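Local coordinates for Cbs-cp12 (Microcystis aeruginosa PCC 7806, PDB 5NMU), which probably takes part in redox regulation of photosynthesis, as a hexameric fusion of a CBS-domain pair with a CP12 domain, at the interface of chains A and B. Numbering follows the deposited sequence. Chains: chain A/B, Cbs-cp12.

The interface of chains A and B. Residues chain A 89, 93, 96-97, 100-101, 137; chain B 79-81, 83.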
ATOM      1  N   LEU A  89     -19.391   6.086 -19.638  1.00 38.57           N
ATOM      2  CA  LEU A  89     -18.824   6.691 -18.437  1.00 38.02           C
ATOM      3  C   LEU A  89     -18.064   7.946 -18.812  1.00 37.67           C
ATOM      4  O   LEU A  89     -17.178   7.924 -19.668  1.00 38.96           O
ATOM      5  CB  LEU A  89     -17.915   5.708 -17.682  1.00 36.27           C
ATOM      6  CG  LEU A  89     -17.429   6.133 -16.286  1.00 35.59           C
ATOM      7  CD1 LEU A  89     -18.636   6.284 -15.344  1.00 36.33           C
ATOM      8  CD2 LEU A  89     -16.482   5.105 -15.695  1.00 34.12           C
ATOM      9  N   TYR A  93     -14.947  10.550 -14.609  1.00 35.55           N
ATOM     10  CA  TYR A  93     -15.136   9.343 -13.788  1.00 36.09           C
ATOM     11  C   TYR A  93     -14.172   8.234 -14.122  1.00 34.42           C
ATOM     12  O   TYR A  93     -13.829   7.487 -13.260  1.00 32.56           O
ATOM     13  CB  TYR A  93     -16.554   8.833 -13.810  1.00 38.04           C
ATOM     14  CG  TYR A  93     -17.523   9.763 -13.085  1.00 41.42           C
ATOM     15  CD1 TYR A  93     -17.341  10.047 -11.762  1.00 44.31           C
ATOM     16  CD2 TYR A  93     -18.619  10.321 -13.714  1.00 45.40           C
ATOM     17  CE1 TYR A  93     -18.192  10.882 -11.060  1.00 47.84           C
ATOM     18  CE2 TYR A  93     -19.505  11.167 -12.999  1.00 49.31           C
ATOM     19  CZ  TYR A  93     -19.255  11.425 -11.658  1.00 49.20           C
ATOM     20  OH  TYR A  93     -20.005  12.242 -10.860  1.00 57.32           O
ATOM     21  N   ARG A  96     -11.155   8.994 -12.218  1.00 35.75           N
ATOM     22  CA  ARG A  96     -11.331   8.741 -10.789  1.00 36.92           C
ATOM     23  C   ARG A  96     -11.310   7.264 -10.470  1.00 36.59           C
ATOM     24  O   ARG A  96     -10.673   6.895  -9.480  1.00 33.95           O
ATOM     25  CB  ARG A  96     -12.613   9.359 -10.284  1.00 40.76           C
ATOM     26  CG  ARG A  96     -12.791   9.210  -8.792  1.00 42.75           C
ATOM     27  CD  ARG A  96     -13.935  10.035  -8.367  1.00 46.55           C
ATOM     28  NE  ARG A  96     -13.997  10.051  -6.906  1.00 51.68           N
ATOM     29  CZ  ARG A  96     -13.356  10.907  -6.103  1.00 51.47           C
ATOM     30  NH1 ARG A  96     -12.549  11.865  -6.588  1.00 50.70           N
ATOM     31  NH2 ARG A  96     -13.550  10.791  -4.789  1.00 52.21           N
ATOM     32  N   LEU A  97     -12.005   6.442 -11.284  1.00 34.15           N
ATOM     33  CA  LEU A  97     -11.920   4.989 -11.146  1.00 33.84           C
ATOM     34  C   LEU A  97     -10.454   4.502 -11.127  1.00 32.97           C
ATOM     35  O   LEU A  97     -10.066   3.638 -10.306  1.00 31.35           O
ATOM     36  CB  LEU A  97     -12.643   4.293 -12.329  1.00 34.06           C
ATOM     37  CG  LEU A  97     -12.730   2.767 -12.344  1.00 34.11           C
ATOM     38  CD1 LEU A  97     -13.426   2.210 -11.125  1.00 34.57           C
ATOM     39  CD2 LEU A  97     -13.396   2.222 -13.593  1.00 35.26           C
ATOM     40  N   GLN A 100      -8.601   5.472  -7.987  1.00 39.19           N
ATOM     41  CA  GLN A 100      -9.067   4.761  -6.816  1.00 42.72           C
ATOM     42  C   GLN A 100      -8.701   3.295  -6.801  1.00 41.04           C
ATOM     43  O   GLN A 100      -8.558   2.743  -5.709  1.00 42.74           O
ATOM     44  CB  GLN A 100     -10.595   4.779  -6.682  1.00 44.24           C
ATOM     45  CG  GLN A 100     -11.176   6.133  -6.305  1.00 49.33           C
ATOM     46  CD  GLN A 100     -12.702   6.139  -6.356  1.00 51.70           C
ATOM     47  OE1 GLN A 100     -13.321   7.021  -5.797  1.00 60.11           O
ATOM     48  NE2 GLN A 100     -13.313   5.167  -7.056  1.00 52.01           N
ATOM     49  N   THR A 101      -8.711   2.652  -7.961  1.00 37.49           N
ATOM     50  CA  THR A 101      -8.305   1.271  -8.065  1.00 36.48           C
ATOM     51  C   THR A 101      -6.788   1.126  -8.381  1.00 37.91           C
ATOM     52  O   THR A 101      -6.318   0.026  -8.396  1.00 37.08           O
ATOM     53  CB  THR A 101      -9.177   0.482  -9.088  1.00 35.94           C
ATOM     54  OG1 THR A 101      -8.968   0.962 -10.423  1.00 35.36           O
ATOM     55  CG2 THR A 101     -10.698   0.649  -8.734  1.00 36.36           C
ATOM     56  N   PHE A 137     -18.735  15.259  -8.245  1.00 49.02           N
ATOM     57  CA  PHE A 137     -19.929  15.224  -7.419  1.00 46.72           C
ATOM     58  C   PHE A 137     -20.522  16.594  -7.143  1.00 43.63           C
ATOM     59  O   PHE A 137     -21.094  16.808  -6.081  1.00 42.35           O
ATOM     60  CB  PHE A 137     -19.622  14.518  -6.091  1.00 44.69           C
ATOM     61  CG  PHE A 137     -18.797  13.269  -6.230  1.00 45.31           C
ATOM     62  CD1 PHE A 137     -19.055  12.348  -7.239  1.00 47.17           C
ATOM     63  CD2 PHE A 137     -17.804  12.986  -5.314  1.00 44.83           C
ATOM     64  CE1 PHE A 137     -18.325  11.201  -7.351  1.00 47.76           C
ATOM     65  CE2 PHE A 137     -17.063  11.827  -5.419  1.00 46.81           C
ATOM     66  CZ  PHE A 137     -17.332  10.928  -6.422  1.00 47.82           C
TER
ATOM     67  N   ALA B  79     -17.219   5.643  -2.626  1.00 28.96           N
ATOM     68  CA  ALA B  79     -16.539   5.264  -3.830  1.00 29.60           C
ATOM     69  C   ALA B  79     -17.506   5.378  -4.960  1.00 30.53           C
ATOM     70  O   ALA B  79     -18.484   4.643  -5.016  1.00 29.96           O
ATOM     71  CB  ALA B  79     -15.982   3.833  -3.738  1.00 29.57           C
ATOM     72  N   LYS B  80     -17.243   6.334  -5.855  1.00 32.48           N
ATOM     73  CA  LYS B  80     -17.995   6.510  -7.045  1.00 34.29           C
ATOM     74  C   LYS B  80     -17.023   6.999  -8.161  1.00 34.41           C
ATOM     75  O   LYS B  80     -16.371   8.051  -7.990  1.00 31.45           O
ATOM     76  CB  LYS B  80     -19.091   7.537  -6.832  1.00 36.19           C
ATOM     77  CG  LYS B  80     -19.980   7.747  -8.072  1.00 38.01           C
ATOM     78  CD  LYS B  80     -21.156   8.618  -7.776  1.00 40.97           C
ATOM     79  CE  LYS B  80     -21.919   9.054  -9.032  1.00 45.13           C
ATOM     80  NZ  LYS B  80     -23.351   9.296  -8.644  1.00 48.01           N
ATOM     81  N   PRO B  81     -16.960   6.306  -9.297  1.00 35.22           N
ATOM     82  CA  PRO B  81     -17.646   5.043  -9.597  1.00 35.13           C
ATOM     83  C   PRO B  81     -17.117   3.898  -8.723  1.00 34.20           C
ATOM     84  O   PRO B  81     -15.997   3.990  -8.247  1.00 34.25           O
ATOM     85  CB  PRO B  81     -17.266   4.785 -11.075  1.00 35.69           C
ATOM     86  CG  PRO B  81     -16.037   5.542 -11.311  1.00 36.13           C
ATOM     87  CD  PRO B  81     -16.012   6.700 -10.366  1.00 36.59           C
ATOM     88  N   VAL B  83     -16.493  -0.404  -8.008  1.00 33.70           N
ATOM     89  CA  VAL B  83     -16.400  -1.722  -8.634  1.00 33.12           C
ATOM     90  C   VAL B  83     -17.772  -2.398  -8.519  1.00 34.11           C
ATOM     91  O   VAL B  83     -18.331  -2.459  -7.432  1.00 36.14           O
ATOM     92  CB  VAL B  83     -15.334  -2.601  -7.916  1.00 33.29           C
ATOM     93  CG1 VAL B  83     -15.312  -4.012  -8.504  1.00 33.52           C
ATOM     94  CG2 VAL B  83     -13.942  -2.007  -8.071  1.00 33.42           C
TER
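B:Pro81, in a loop of one CBS-domain module, presses its ring against helix 91-101 of chain A, part of a two-fold symmetric interface of the hexamer, probably formed mainly by the CBS domains. The far corner of the ring, B:Pro81 CG, lies 3.8 Å from A:Leu97 CB, while B:Pro81 CD lies 3.9 Å from the ring carbon A:Tyr93 CD1, the two side chains crossing obliquely. B:Pro81 CG also sits 3.5 Å from the helix carbonyl A:Tyr93 O. At the other end of the proline, the carbonyl B:Pro81 O accepts a hydrogen bond of 3.2 Å from the side-chain amide A:Gln100 NE2. The donor approaches almost along the C=O axis (162°) and the acceptor lies in the amide plane, but the bond bends to 139° at the hydrogen. A:Gln100 reaches this point with CG beside its backbone N (chi1 -71°) and an extended chain; an alanine here would remove the amide and would probably lose this polar tie to the loop. One residue back, B:Lys80 stretches its aliphatic chain past A:Phe137 in the opposite direction, B:Lys80 CB lying 3.8 Å from A:Phe137 CE1. The carbonyl B:Lys80 O faces the edge of that phenyl ring, 3.4 Å from A:Phe137 CZ, and also lies in the guanidinium plane of A:Arg96, a close polar contact 3.3 Å from A:Arg96 NE. B:Pro81 follows a cis peptide bond, which probably turns the chain so that the proline and the preceding lysine meet different parts of chain A. Farther along, the methyls of A:Thr101 and B:Val83 approach loosely, and the threonine is anchored within its own helix by A:Thr101 OG1, which donates to A:Leu97 O at 2.9 Å from above the carbonyl plane.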